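Local atomic coordinates of major pilin backbone protein T-antigen, T13 (Streptococcus pyogenes, PDB entry 6BBT), a protein that forms the backbone (shaft) of the group A streptococcal pilus and is the trypsin-resistant surface T-antigen used in Lancefield serotyping. Residues A[19-24]-A[223-228]; A[67-72]-A[190-195]; A[157-162]-A[230-235]; A[161-166]-A[174-179]; A[196-201]-A[209-214]. All coordinates share one frame; numbering follows the deposited sequence. Where two conformers were deposited one is given.

Contact 1 of 5, residues A[19-24]-A[223-228]; sequences YTDNEI and LAKLPI
The CA atoms of Ile24 and Lys225 are 6.2 Å apart, the nearest pair across the two segments, where a type I beta turn from Asp21 to Ile24 faces a corner in the chain at Ala224 and Lys225. The turn is closed by Ile24 N bonding to Asp21 O at 3.0 Å. Lys225 leaves its backbone with an extended chain, and its ammonium group arrives between two carboxylates. Lys225 NZ donates to Asp21 OD2 at 2.6 Å, using the syn lone pair of OD2. Lys225 NZ also donates to Glu23 OE1 at 3.0 Å, which it meets from 45° out of the carboxylate plane. The three residues thus form a salt-bridge network that joins a loop of the region matching the Spy0128-like isopeptide family to the DUF7601 region, at the junction between the two halves of this elongated pilin. Asp21 does double duty: with CG anti to its own nitrogen (chi1 178°), its second oxygen, OD1, accepts from Glu23 N at 3.0 Å, an Asx turn that holds the carboxylate beside the lysine. Along the aliphatic part of the lysine, Ile24 CG1 packs across the chain at about a right angle, 4.0 Å from Lys225 CD. A water donates to both Glu23 O and Lys225 O, bridging the backbones. Within the loop, Tyr19 OH donates to Ile24 O at 2.5 Å in the carbonyl plane.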
# COMPACT_ATOMS: atom_id res chain seq x y z
N TYR A 19 8.01 6.33 -1.04
CA TYR A 19 8.84 5.14 -1.18
C TYR A 19 10.31 5.53 -1.25
O TYR A 19 10.74 6.16 -2.21
CB TYR A 19 8.46 4.40 -2.45
CG TYR A 19 9.09 3.04 -2.58
CD1 TYR A 19 8.46 1.88 -2.06
CD2 TYR A 19 10.32 2.89 -3.22
CE1 TYR A 19 9.08 0.62 -2.18
CE2 TYR A 19 10.91 1.64 -3.34
CZ TYR A 19 10.30 0.52 -2.84
OH TYR A 19 10.95 -0.69 -2.99
N THR A 20 11.07 5.14 -0.23
CA THR A 20 12.46 5.59 -0.09
C THR A 20 13.47 4.46 0.06
O THR A 20 14.68 4.74 0.18
CB THR A 20 12.60 6.55 1.09
OG1 THR A 20 12.23 5.88 2.29
CG2 THR A 20 11.71 7.79 0.89
N ASP A 21 13.03 3.20 0.01
CA ASP A 21 13.94 2.08 0.32
C ASP A 21 13.59 0.87 -0.57
O ASP A 21 12.57 0.22 -0.35
CB ASP A 21 13.82 1.75 1.81
CG ASP A 21 14.68 0.57 2.24
OD1 ASP A 21 15.42 -0.02 1.42
OD2 ASP A 21 14.60 0.23 3.43
N ASN A 22 14.48 0.56 -1.51
CA ASN A 22 14.26 -0.53 -2.44
C ASN A 22 14.22 -1.92 -1.83
O ASN A 22 13.76 -2.83 -2.50
CB ASN A 22 15.27 -0.50 -3.58
CG ASN A 22 15.09 0.69 -4.49
OD1 ASN A 22 14.07 1.38 -4.46
ND2 ASN A 22 16.09 0.93 -5.31
N GLU A 23 14.66 -2.09 -0.59
CA GLU A 23 14.51 -3.36 0.13
C GLU A 23 13.06 -3.67 0.51
O GLU A 23 12.75 -4.80 0.86
CB GLU A 23 15.32 -3.35 1.43
CG GLU A 23 16.83 -3.29 1.20
CD GLU A 23 17.64 -3.65 2.45
OE1 GLU A 23 17.10 -3.62 3.59
OE2 GLU A 23 18.84 -3.95 2.27
N ILE A 24 12.20 -2.66 0.50
CA ILE A 24 10.79 -2.82 0.85
C ILE A 24 10.00 -3.18 -0.40
O ILE A 24 10.24 -2.63 -1.50
CB ILE A 24 10.26 -1.53 1.52
CG1 ILE A 24 10.94 -1.37 2.89
CG2 ILE A 24 8.74 -1.55 1.65
CD1 ILE A 24 10.66 -0.06 3.58
N LEU A 223 13.17 -10.36 10.54
CA LEU A 223 12.75 -9.82 9.27
C LEU A 223 12.25 -8.45 9.64
O LEU A 223 11.20 -8.33 10.27
CB LEU A 223 11.64 -10.68 8.63
CG LEU A 223 12.04 -12.14 8.36
CD1 LEU A 223 11.55 -13.03 9.49
CD2 LEU A 223 11.51 -12.67 7.03
N ALA A 224 12.99 -7.40 9.27
CA ALA A 224 12.74 -6.05 9.81
C ALA A 224 11.81 -5.17 8.96
O ALA A 224 11.34 -4.13 9.44
CB ALA A 224 14.06 -5.32 10.03
N LYS A 225 11.59 -5.57 7.70
CA LYS A 225 10.84 -4.80 6.73
C LYS A 225 9.83 -5.74 6.06
O LYS A 225 9.82 -5.92 4.86
CB LYS A 225 11.80 -4.16 5.72
CG LYS A 225 12.79 -3.15 6.34
CD LYS A 225 13.84 -2.65 5.34
CE LYS A 225 14.95 -1.82 6.02
NZ LYS A 225 15.99 -1.30 5.06
N LEU A 226 8.98 -6.34 6.89
CA LEU A 226 8.07 -7.38 6.50
C LEU A 226 6.75 -6.77 5.99
O LEU A 226 6.23 -5.86 6.63
CB LEU A 226 7.81 -8.28 7.71
CG LEU A 226 7.05 -9.58 7.51
CD1 LEU A 226 7.74 -10.56 6.57
CD2 LEU A 226 6.86 -10.23 8.86
N PRO A 227 6.22 -7.26 4.85
CA PRO A 227 4.95 -6.75 4.37
C PRO A 227 3.81 -7.02 5.36
O PRO A 227 3.80 -8.06 6.04
CB PRO A 227 4.71 -7.50 3.06
CG PRO A 227 6.05 -7.93 2.62
CD PRO A 227 6.82 -8.19 3.88
N ILE A 228 2.90 -6.05 5.46
CA ILE A 228 1.73 -6.14 6.32
C ILE A 228 0.63 -6.88 5.58
O ILE A 228 0.38 -6.62 4.41
CB ILE A 228 1.27 -4.75 6.80
CG1 ILE A 228 2.27 -4.25 7.83
CG2 ILE A 228 -0.15 -4.82 7.42
CD1 ILE A 228 2.12 -2.81 8.22
O HOH W 1 12.06 -6.63 3.02

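Contact 2 of 5, residues A[67-72]-A[190-195]; sequences YDNTDK and KGQVVK
Gln192 rests its side chain against Asn69: with chi1 at -62°, a bend at chi2 (-67°) lays the chain alongside, so that Gln192 CG is 3.5 Å from Asn69 OD1 and Gln192 CD is 3.6 Å from Asn69 CB. The two amide planes are turned 41° apart, and no direct hydrogen bond joins them. Instead a water donates to Gln192 OE1 at 2.8 Å and to Asn69 O at 2.9 Å. The polar end of Asn69 is engaged by backbone outside the segments: ND2 reaches Met26 O and Leu187 O, while OD1 accepts from Glu189 N. Asn69 sits in a type I turn from Asp68 to Asp71, closed by Asp71 N bonding to Asp68 O at 3.0 Å. Asn69 therefore meets Gln192, the residue just before strand 193-198, through van der Waals contact and a bridging water, whereas direct hydrogen bonds across the two family regions come from the Asn69 amide, through Leu187 and Glu189.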
# COMPACT_ATOMS: atom_id res chain seq x y z
N TYR A 67 0.07 -0.10 -9.00
CA TYR A 67 1.41 -0.44 -8.53
C TYR A 67 1.60 -1.95 -8.48
O TYR A 67 0.65 -2.69 -8.31
CB TYR A 67 1.62 0.13 -7.13
CG TYR A 67 1.77 1.60 -7.14
CD1 TYR A 67 3.01 2.19 -7.33
CD2 TYR A 67 0.66 2.44 -6.98
CE1 TYR A 67 3.16 3.56 -7.34
CE2 TYR A 67 0.80 3.82 -7.01
CZ TYR A 67 2.06 4.38 -7.19
OH TYR A 67 2.24 5.75 -7.20
N ASP A 68 2.82 -2.42 -8.66
CA ASP A 68 3.10 -3.82 -8.36
C ASP A 68 4.43 -3.98 -7.66
O ASP A 68 5.16 -3.00 -7.44
CB ASP A 68 2.91 -4.70 -9.61
CG ASP A 68 4.01 -4.55 -10.64
OD1 ASP A 68 5.17 -4.19 -10.32
OD2 ASP A 68 3.69 -4.86 -11.80
N ASN A 69 4.71 -5.21 -7.28
CA ASN A 69 5.88 -5.53 -6.45
C ASN A 69 7.22 -5.17 -7.10
O ASN A 69 8.20 -5.00 -6.40
CB ASN A 69 5.90 -7.01 -6.09
CG ASN A 69 4.71 -7.47 -5.24
OD1 ASN A 69 4.36 -8.63 -5.31
ND2 ASN A 69 4.08 -6.58 -4.48
N THR A 70 7.27 -5.08 -8.43
CA THR A 70 8.49 -4.68 -9.12
C THR A 70 8.74 -3.16 -9.11
O THR A 70 9.81 -2.72 -9.53
CB THR A 70 8.50 -5.14 -10.59
OG1 THR A 70 7.47 -4.50 -11.32
CG2 THR A 70 8.35 -6.65 -10.70
N ASP A 71 7.76 -2.36 -8.68
CA ASP A 71 7.95 -0.91 -8.65
C ASP A 71 8.89 -0.51 -7.51
O ASP A 71 8.66 -0.86 -6.35
CB ASP A 71 6.61 -0.17 -8.56
CG ASP A 71 5.78 -0.29 -9.83
OD1 ASP A 71 6.37 -0.49 -10.92
OD2 ASP A 71 4.54 -0.21 -9.76
N LYS A 72 9.96 0.17 -7.89
CA LYS A 72 10.98 0.63 -6.96
C LYS A 72 10.98 2.17 -6.99
O LYS A 72 10.02 2.79 -7.51
CB LYS A 72 12.35 0.02 -7.31
CG LYS A 72 12.46 -1.50 -7.22
CD LYS A 72 12.35 -1.94 -5.76
CE LYS A 72 12.25 -3.44 -5.58
NZ LYS A 72 11.81 -3.78 -4.19
N LYS A 190 4.26 -14.41 -4.93
CA LYS A 190 5.28 -15.45 -4.96
C LYS A 190 6.49 -15.04 -5.77
O LYS A 190 6.37 -14.42 -6.83
CB LYS A 190 4.69 -16.72 -5.60
CG LYS A 190 5.60 -17.93 -5.63
CD LYS A 190 4.85 -19.13 -6.23
CE LYS A 190 5.81 -20.29 -6.53
NZ LYS A 190 6.57 -20.82 -5.36
N GLY A 191 7.67 -15.38 -5.27
CA GLY A 191 8.88 -15.05 -5.97
C GLY A 191 9.46 -13.67 -5.68
O GLY A 191 10.55 -13.38 -6.14
N GLN A 192 8.75 -12.82 -4.93
CA GLN A 192 9.33 -11.55 -4.46
C GLN A 192 10.13 -11.82 -3.20
O GLN A 192 9.93 -12.84 -2.53
CB GLN A 192 8.24 -10.52 -4.25
CG GLN A 192 7.50 -10.22 -5.54
CD GLN A 192 8.38 -9.52 -6.55
OE1 GLN A 192 9.08 -8.60 -6.22
NE2 GLN A 192 8.34 -9.96 -7.78
N VAL A 193 11.05 -10.91 -2.86
CA VAL A 193 11.98 -11.15 -1.77
C VAL A 193 11.73 -10.20 -0.59
O VAL A 193 11.31 -9.06 -0.79
CB VAL A 193 13.47 -11.11 -2.19
CG1 VAL A 193 13.79 -12.22 -3.17
CG2 VAL A 193 13.88 -9.80 -2.82
N VAL A 194 11.90 -10.74 0.60
CA VAL A 194 11.80 -10.01 1.85
C VAL A 194 13.15 -10.24 2.56
O VAL A 194 13.69 -11.35 2.59
CB VAL A 194 10.63 -10.56 2.71
CG1 VAL A 194 10.56 -9.88 4.08
CG2 VAL A 194 9.28 -10.35 1.99
N LYS A 195 13.67 -9.17 3.15
CA LYS A 195 14.96 -9.24 3.83
C LYS A 195 14.87 -9.95 5.18
O LYS A 195 13.89 -9.82 5.91
CB LYS A 195 15.52 -7.84 4.02
CG LYS A 195 15.73 -7.10 2.72
CD LYS A 195 16.91 -7.70 1.97
CE LYS A 195 16.91 -7.26 0.54
NZ LYS A 195 18.18 -7.73 -0.07
O HOH W 2 10.65 -6.38 -6.95

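Contact 3 of 5, residues A[157-162]-A[230-235]; sequences TSLKIE and ISYKLT
Leu159 and Tyr232 make the first of two side-chain meetings between strands 148-166 and 231-236, which face each other with CA atoms 10.2 Å apart at this pair. Leu159 CD2 lies over one face of the tyrosine ring, 3.8 Å from the ring centroid and 15° off the normal, a CH-pi contact. Its other methyl, Leu159 CD1, reaches the phenol end, 3.7 Å from Tyr232 OH. A chi1 of 63°, which sets Tyr232 CG between its backbone N and carbonyl carbon, turns the ring face toward Leu159 CD2. Two residues on, Ile161 meets Leu234 tip to tip, Ile161 CG2 lying 3.8 Å from Leu234 CD2, with the isoleucine CD1 also near both leucine methyls. Leu159 and Ile161, separated by Lys160, both point into the space between the sheets, as the alternation of a beta strand requires in a beta-sandwich. Methyl on ring face and methyl against methyl make the pairing hydrophobic in character, and Tyr232 OH is hydrogen-bonded to Asp271 OD2 on strand 271-279, so a buried hydroxyl has a polar partner.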
# COMPACT_ATOMS: atom_id res chain seq x y z
N THR A 157 6.09 -4.07 8.75
CA THR A 157 6.20 -4.52 10.11
C THR A 157 7.49 -5.35 10.26
O THR A 157 8.44 -5.19 9.47
CB THR A 157 4.89 -5.22 10.56
OG1 THR A 157 4.94 -5.47 11.97
CG2 THR A 157 4.64 -6.49 9.79
N SER A 158 7.56 -6.16 11.32
CA SER A 158 8.74 -6.97 11.60
C SER A 158 8.37 -8.24 12.34
O SER A 158 7.35 -8.29 13.02
CB SER A 158 9.78 -6.17 12.41
OG SER A 158 9.31 -5.90 13.71
N LEU A 159 9.19 -9.26 12.18
CA LEU A 159 9.06 -10.49 12.93
C LEU A 159 10.44 -10.90 13.42
O LEU A 159 11.35 -11.07 12.64
CB LEU A 159 8.47 -11.59 12.04
CG LEU A 159 8.39 -13.00 12.66
CD1 LEU A 159 7.52 -12.99 13.89
CD2 LEU A 159 7.86 -14.00 11.65
N LYS A 160 10.58 -11.06 14.73
CA LYS A 160 11.77 -11.62 15.32
C LYS A 160 11.42 -13.01 15.85
O LYS A 160 10.33 -13.21 16.43
CB LYS A 160 12.27 -10.71 16.44
CG LYS A 160 13.46 -11.25 17.21
CD LYS A 160 14.00 -10.20 18.15
CE LYS A 160 14.97 -10.80 19.14
NZ LYS A 160 15.62 -9.71 19.93
N ILE A 161 12.33 -13.96 15.64
CA ILE A 161 12.17 -15.32 16.10
C ILE A 161 13.40 -15.65 16.93
O ILE A 161 14.53 -15.55 16.44
CB ILE A 161 12.02 -16.32 14.94
CG1 ILE A 161 10.79 -15.99 14.09
CG2 ILE A 161 11.91 -17.76 15.45
CD1 ILE A 161 10.71 -16.74 12.78
N GLU A 162 13.18 -16.02 18.19
CA GLU A 162 14.27 -16.40 19.08
C GLU A 162 14.08 -17.79 19.65
O GLU A 162 12.95 -18.21 19.91
CB GLU A 162 14.36 -15.41 20.23
CG GLU A 162 15.67 -15.52 20.98
CD GLU A 162 15.67 -14.72 22.25
OE1 GLU A 162 15.10 -13.61 22.24
OE2 GLU A 162 16.26 -15.21 23.24
N ILE A 230 0.49 -10.27 5.02
CA ILE A 230 0.81 -11.61 4.52
C ILE A 230 0.72 -12.59 5.66
O ILE A 230 0.76 -12.21 6.82
CB ILE A 230 2.18 -11.71 3.81
CG1 ILE A 230 3.36 -11.35 4.72
CG2 ILE A 230 2.17 -10.84 2.57
CD1 ILE A 230 4.68 -11.81 4.13
N SER A 231 0.59 -13.86 5.33
CA SER A 231 0.54 -14.90 6.33
C SER A 231 1.84 -15.69 6.29
O SER A 231 2.44 -15.84 5.22
CB SER A 231 -0.66 -15.79 6.11
OG SER A 231 -1.85 -15.09 6.35
N TYR A 232 2.27 -16.17 7.44
CA TYR A 232 3.45 -17.02 7.54
C TYR A 232 3.19 -18.22 8.43
O TYR A 232 2.29 -18.19 9.26
CB TYR A 232 4.66 -16.24 8.07
CG TYR A 232 4.51 -15.70 9.48
CD1 TYR A 232 4.83 -16.48 10.59
CD2 TYR A 232 4.04 -14.40 9.70
CE1 TYR A 232 4.70 -15.98 11.89
CE2 TYR A 232 3.91 -13.90 10.99
CZ TYR A 232 4.23 -14.70 12.07
OH TYR A 232 4.11 -14.20 13.35
N LYS A 233 4.00 -19.26 8.27
CA LYS A 233 4.02 -20.31 9.25
C LYS A 233 5.45 -20.73 9.57
O LYS A 233 6.33 -20.74 8.69
CB LYS A 233 3.15 -21.49 8.86
CG LYS A 233 3.59 -22.25 7.66
CD LYS A 233 2.78 -23.53 7.49
CE LYS A 233 1.39 -23.26 6.93
NZ LYS A 233 0.85 -24.45 6.20
N LEU A 234 5.67 -21.01 10.85
CA LEU A 234 6.97 -21.40 11.37
C LEU A 234 6.83 -22.78 11.95
O LEU A 234 5.90 -23.05 12.69
CB LEU A 234 7.43 -20.42 12.45
CG LEU A 234 8.79 -20.72 13.10
CD1 LEU A 234 9.92 -20.57 12.09
CD2 LEU A 234 9.00 -19.84 14.32
N THR A 235 7.76 -23.67 11.61
CA THR A 235 7.84 -24.97 12.25
C THR A 235 9.26 -25.20 12.74
O THR A 235 10.19 -24.51 12.32
CB THR A 235 7.47 -26.10 11.28
OG1 THR A 235 8.34 -26.05 10.16
CG2 THR A 235 6.06 -25.97 10.79

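Contact 4 of 5, residues A[161-166]-A[174-179]; sequences IEKQVT and KDFNFT
The end of the Lys163 chain lies over one face of the Phe176 ring. Lys163 NZ is 3.8 Å from the Phe176 centroid, 15° off the ring normal, which is the geometry of a cation-pi contact. That nitrogen, however, is covalently linked to Asn277 CG on strand 271-279; as an amide nitrogen it is neutral, so the contact is amide-pi in character and not that of a free ammonium group. A CH-pi contact runs beside it, with Lys163 CE 3.7 Å from the Phe176 centroid. The bend at chi2 (71°) turns the lysine chain across the ring. Apolar packing adds Val165 CG2, 3.7 Å from Phe176 CE1, and Lys163 CD, which reaches the edge of the Phe178 ring, 3.9 Å from Phe178 CZ. Glu236 OE1 makes a weak hydrogen bond to Lys163 NZ. Strands 161-166 and 176-179 run at 151° to one another with axes 10.1 Å apart, on facing sheets. A Lys-Asn isopeptide bond joining strands, bordered by aromatic rings and an acidic residue, is characteristic of the intramolecular cross-links of Gram-positive pilins.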
# COMPACT_ATOMS: atom_id res chain seq x y z
N ILE A 161 12.33 -13.96 15.64
CA ILE A 161 12.17 -15.32 16.10
C ILE A 161 13.40 -15.65 16.93
O ILE A 161 14.53 -15.55 16.44
CB ILE A 161 12.02 -16.32 14.94
CG1 ILE A 161 10.79 -15.99 14.09
CG2 ILE A 161 11.91 -17.76 15.45
CD1 ILE A 161 10.71 -16.74 12.78
N GLU A 162 13.18 -16.02 18.19
CA GLU A 162 14.27 -16.40 19.08
C GLU A 162 14.08 -17.79 19.65
O GLU A 162 12.95 -18.21 19.91
CB GLU A 162 14.36 -15.41 20.23
CG GLU A 162 15.67 -15.52 20.98
CD GLU A 162 15.67 -14.72 22.25
OE1 GLU A 162 15.10 -13.61 22.24
OE2 GLU A 162 16.26 -15.21 23.24
N LYS A 163 15.20 -18.48 19.89
CA LYS A 163 15.21 -19.80 20.51
C LYS A 163 15.65 -19.68 21.98
O LYS A 163 16.65 -19.02 22.28
CB LYS A 163 16.15 -20.73 19.75
CG LYS A 163 16.26 -22.15 20.30
CD LYS A 163 15.01 -22.99 20.07
CE LYS A 163 14.97 -24.18 21.01
NZ LYS A 163 13.81 -25.09 20.82
N GLN A 164 14.89 -20.31 22.87
CA GLN A 164 15.33 -20.51 24.25
C GLN A 164 15.28 -21.97 24.64
O GLN A 164 14.38 -22.71 24.22
CB GLN A 164 14.52 -19.64 25.22
CG GLN A 164 15.31 -18.40 25.63
CD GLN A 164 14.43 -17.26 26.08
OE1 GLN A 164 13.33 -17.47 26.59
NE2 GLN A 164 14.92 -16.04 25.89
N VAL A 165 16.28 -22.39 25.41
CA VAL A 165 16.41 -23.76 25.89
C VAL A 165 16.33 -23.78 27.42
O VAL A 165 16.98 -22.96 28.08
CB VAL A 165 17.72 -24.40 25.42
CG1 VAL A 165 17.89 -25.80 26.02
CG2 VAL A 165 17.76 -24.47 23.89
N THR A 166 15.54 -24.70 27.96
CA THR A 166 15.38 -24.87 29.40
C THR A 166 15.60 -26.33 29.81
O THR A 166 15.45 -27.24 28.99
CB THR A 166 13.97 -24.44 29.88
OG1 THR A 166 12.97 -25.24 29.24
CG2 THR A 166 13.71 -22.99 29.56
N LYS A 174 23.44 -26.78 21.04
CA LYS A 174 22.68 -27.57 20.08
C LYS A 174 21.89 -26.67 19.13
O LYS A 174 21.25 -25.70 19.57
CB LYS A 174 21.74 -28.53 20.80
CG LYS A 174 20.75 -29.24 19.88
CD LYS A 174 20.18 -30.48 20.54
CE LYS A 174 18.86 -30.88 19.91
NZ LYS A 174 19.04 -31.46 18.55
N ASP A 175 21.93 -26.99 17.85
CA ASP A 175 21.22 -26.20 16.84
C ASP A 175 19.86 -26.84 16.56
O ASP A 175 19.75 -28.04 16.34
CB ASP A 175 22.02 -26.09 15.54
CG ASP A 175 23.23 -25.15 15.67
OD1 ASP A 175 23.17 -24.13 16.39
OD2 ASP A 175 24.25 -25.44 15.00
N PHE A 176 18.82 -26.02 16.61
CA PHE A 176 17.48 -26.46 16.29
C PHE A 176 17.13 -25.99 14.88
O PHE A 176 17.53 -24.90 14.47
CB PHE A 176 16.51 -25.95 17.34
CG PHE A 176 16.77 -26.51 18.71
CD1 PHE A 176 17.76 -25.97 19.52
CD2 PHE A 176 16.03 -27.59 19.19
CE1 PHE A 176 18.00 -26.48 20.79
CE2 PHE A 176 16.28 -28.11 20.46
CZ PHE A 176 17.26 -27.55 21.26
N ASN A 177 16.41 -26.83 14.14
CA ASN A 177 16.16 -26.62 12.72
C ASN A 177 14.75 -26.11 12.50
O ASN A 177 13.77 -26.77 12.88
CB ASN A 177 16.35 -27.93 11.97
CG ASN A 177 17.78 -28.40 12.03
OD1 ASN A 177 18.68 -27.70 11.59
ND2 ASN A 177 18.00 -29.55 12.64
N PHE A 178 14.66 -24.95 11.87
CA PHE A 178 13.40 -24.25 11.64
C PHE A 178 13.09 -24.13 10.16
O PHE A 178 14.01 -24.09 9.32
CB PHE A 178 13.50 -22.84 12.19
CG PHE A 178 13.55 -22.78 13.67
CD1 PHE A 178 14.76 -22.89 14.35
CD2 PHE A 178 12.38 -22.62 14.41
CE1 PHE A 178 14.80 -22.85 15.74
CE2 PHE A 178 12.42 -22.57 15.79
CZ PHE A 178 13.63 -22.68 16.45
N THR A 179 11.80 -23.98 9.87
CA THR A 179 11.31 -23.73 8.52
C THR A 179 10.31 -22.58 8.61
O THR A 179 9.39 -22.63 9.40
CB THR A 179 10.64 -24.99 7.93
OG1 THR A 179 11.58 -26.07 7.90
CG2 THR A 179 10.17 -24.75 6.52

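Contact 5 of 5, residues A[196-201]-A[209-214]; sequences IIQDGQ and QEYKFT
The contact bridges the two facing sheets of a beta-sandwich in the DUF7601 region, near the outermost strand 211-215 of one of them: strand 196-198 faces strand 211-214, their axes 10.3 Å apart and 28° from parallel. Gln198 and Tyr211 approach from opposite directions and join through a very short hydrogen bond, Tyr211 OH donating to Gln198 OE1 at 2.5 Å. The oxygen lies at the ring edge, near its plane, while the amide plane stands almost perpendicular to the ring, at 89°. An extended glutamine chain carries the amide across the gap between the sheets. Gln198 NE2 donates to a water at 2.7 Å, which in turn donates to Lys212 O, and Gln198 NE2 also lies 3.8 Å from Phe213 CB. Both ends of the amide are therefore engaged. Beside it, Ile196 CG2 comes within 3.8 Å of Tyr211 OH, and Ile196 CD1 lies 4.1 Å from Tyr211 CE1. Gln198 also begins the type I' turn to Gln201 that leads into strand 201-206. Among its neighbours, Ile196 rests on Ile221 and Leu223 of strand 220-227, Tyr211 touches Lys203 and Val205 of strand 201-206, and Phe213 meets Phe178 of strand 176-183 with ring planes nearly parallel.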
# COMPACT_ATOMS: atom_id res chain seq x y z
N ILE A 196 15.90 -10.72 5.50
CA ILE A 196 16.05 -11.33 6.79
C ILE A 196 17.49 -11.04 7.27
O ILE A 196 18.41 -11.02 6.45
CB ILE A 196 15.76 -12.84 6.74
CG1 ILE A 196 15.72 -13.46 8.13
CG2 ILE A 196 16.75 -13.61 5.88
CD1 ILE A 196 15.09 -14.84 8.15
N ILE A 197 17.65 -10.84 8.58
CA ILE A 197 18.98 -10.69 9.17
C ILE A 197 19.25 -11.92 9.99
O ILE A 197 18.51 -12.24 10.92
CB ILE A 197 19.11 -9.41 10.01
CG1 ILE A 197 18.82 -8.20 9.12
CG2 ILE A 197 20.53 -9.35 10.65
CD1 ILE A 197 18.61 -6.90 9.86
N GLN A 198 20.32 -12.62 9.63
CA GLN A 198 20.58 -13.95 10.11
C GLN A 198 22.08 -14.07 10.36
O GLN A 198 22.87 -13.84 9.44
CB GLN A 198 20.10 -14.93 9.04
CG GLN A 198 20.49 -16.38 9.22
CD GLN A 198 19.84 -17.29 8.17
OE1 GLN A 198 18.87 -16.91 7.51
NE2 GLN A 198 20.35 -18.49 8.04
N ASP A 199 22.46 -14.41 11.59
CA ASP A 199 23.85 -14.38 12.05
C ASP A 199 24.60 -13.12 11.61
O ASP A 199 25.72 -13.19 11.09
CB ASP A 199 24.57 -15.65 11.59
CG ASP A 199 25.93 -15.83 12.29
OD1 ASP A 199 26.02 -15.58 13.52
OD2 ASP A 199 26.92 -16.18 11.60
N GLY A 200 23.96 -11.97 11.73
CA GLY A 200 24.55 -10.69 11.31
C GLY A 200 24.39 -10.30 9.85
O GLY A 200 24.55 -9.12 9.52
N GLN A 201 24.08 -11.26 8.98
CA GLN A 201 24.09 -11.03 7.54
C GLN A 201 22.68 -10.80 7.03
O GLN A 201 21.74 -11.46 7.48
CB GLN A 201 24.64 -12.25 6.78
CG GLN A 201 26.02 -12.71 7.17
CD GLN A 201 26.31 -14.11 6.64
OE1 GLN A 201 26.76 -14.99 7.39
NE2 GLN A 201 26.03 -14.33 5.36
N GLN A 209 7.86 -20.05 -0.62
CA GLN A 209 8.66 -21.28 -0.52
C GLN A 209 9.30 -21.37 0.85
O GLN A 209 9.55 -20.37 1.49
CB GLN A 209 9.74 -21.35 -1.63
CG GLN A 209 10.84 -20.31 -1.48
CD GLN A 209 11.73 -20.16 -2.71
OE1 GLN A 209 11.26 -19.90 -3.82
NE2 GLN A 209 13.03 -20.33 -2.52
N GLU A 210 9.61 -22.59 1.25
CA GLU A 210 10.21 -22.86 2.54
C GLU A 210 11.60 -22.23 2.63
O GLU A 210 12.38 -22.33 1.68
CB GLU A 210 10.31 -24.36 2.76
CG GLU A 210 8.95 -25.00 2.95
CD GLU A 210 9.03 -26.43 3.46
OE1 GLU A 210 10.13 -27.03 3.51
OE2 GLU A 210 7.96 -26.96 3.82
N TYR A 211 11.85 -21.57 3.76
CA TYR A 211 13.14 -20.99 4.09
C TYR A 211 13.63 -21.68 5.36
O TYR A 211 13.01 -21.55 6.42
CB TYR A 211 13.03 -19.47 4.30
CG TYR A 211 14.37 -18.82 4.53
CD1 TYR A 211 14.90 -18.71 5.79
CD2 TYR A 211 15.12 -18.34 3.45
CE1 TYR A 211 16.16 -18.15 6.00
CE2 TYR A 211 16.37 -17.77 3.66
CZ TYR A 211 16.89 -17.69 4.93
OH TYR A 211 18.12 -17.13 5.14
N LYS A 212 14.73 -22.42 5.26
CA LYS A 212 15.25 -23.22 6.38
C LYS A 212 16.41 -22.49 7.02
O LYS A 212 17.24 -21.90 6.33
CB LYS A 212 15.64 -24.63 5.92
CG LYS A 212 14.43 -25.56 5.74
CD LYS A 212 14.83 -26.91 5.12
CE LYS A 212 13.62 -27.80 4.80
NZ LYS A 212 12.75 -28.06 5.99
N PHE A 213 16.45 -22.50 8.35
CA PHE A 213 17.54 -21.91 9.12
C PHE A 213 17.66 -22.62 10.47
O PHE A 213 16.78 -23.41 10.85
CB PHE A 213 17.31 -20.41 9.31
CG PHE A 213 16.10 -20.08 10.14
CD1 PHE A 213 14.85 -19.96 9.55
CD2 PHE A 213 16.21 -19.90 11.52
CE1 PHE A 213 13.73 -19.67 10.31
CE2 PHE A 213 15.09 -19.61 12.29
CZ PHE A 213 13.85 -19.50 11.68
N THR A 214 18.74 -22.33 11.19
CA THR A 214 18.95 -22.92 12.51
C THR A 214 19.13 -21.85 13.55
O THR A 214 19.57 -20.75 13.24
CB THR A 214 20.20 -23.85 12.53
OG1 THR A 214 21.39 -23.05 12.40
CG2 THR A 214 20.15 -24.86 11.41
O HOH W 3 19.64 -20.46 6.35

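Overall arrangement
Contacts 1 and 2, with centres about 10 Å apart, both join the Spy0128-like region to the DUF7601 region; Lys72 NZ ties their loops together through a probable hydrogen bond to Asn22 O at 2.7 Å. Contacts 3, 4 and 5 lie within the DUF7601 region and span its facing sheets. Contacts 3 and 4 share Ile161 and Glu162, and Thr235 N reaches Thr179 O at 2.9 Å. Contacts 4 and 5 are about 12 Å apart between centres and meet through Phe178 N and Phe213 O at 2.8 Å. The isopeptide link belongs to contact 4, whose centre is about 26 Å from that of contact 1, so cross-link and junction are well separated.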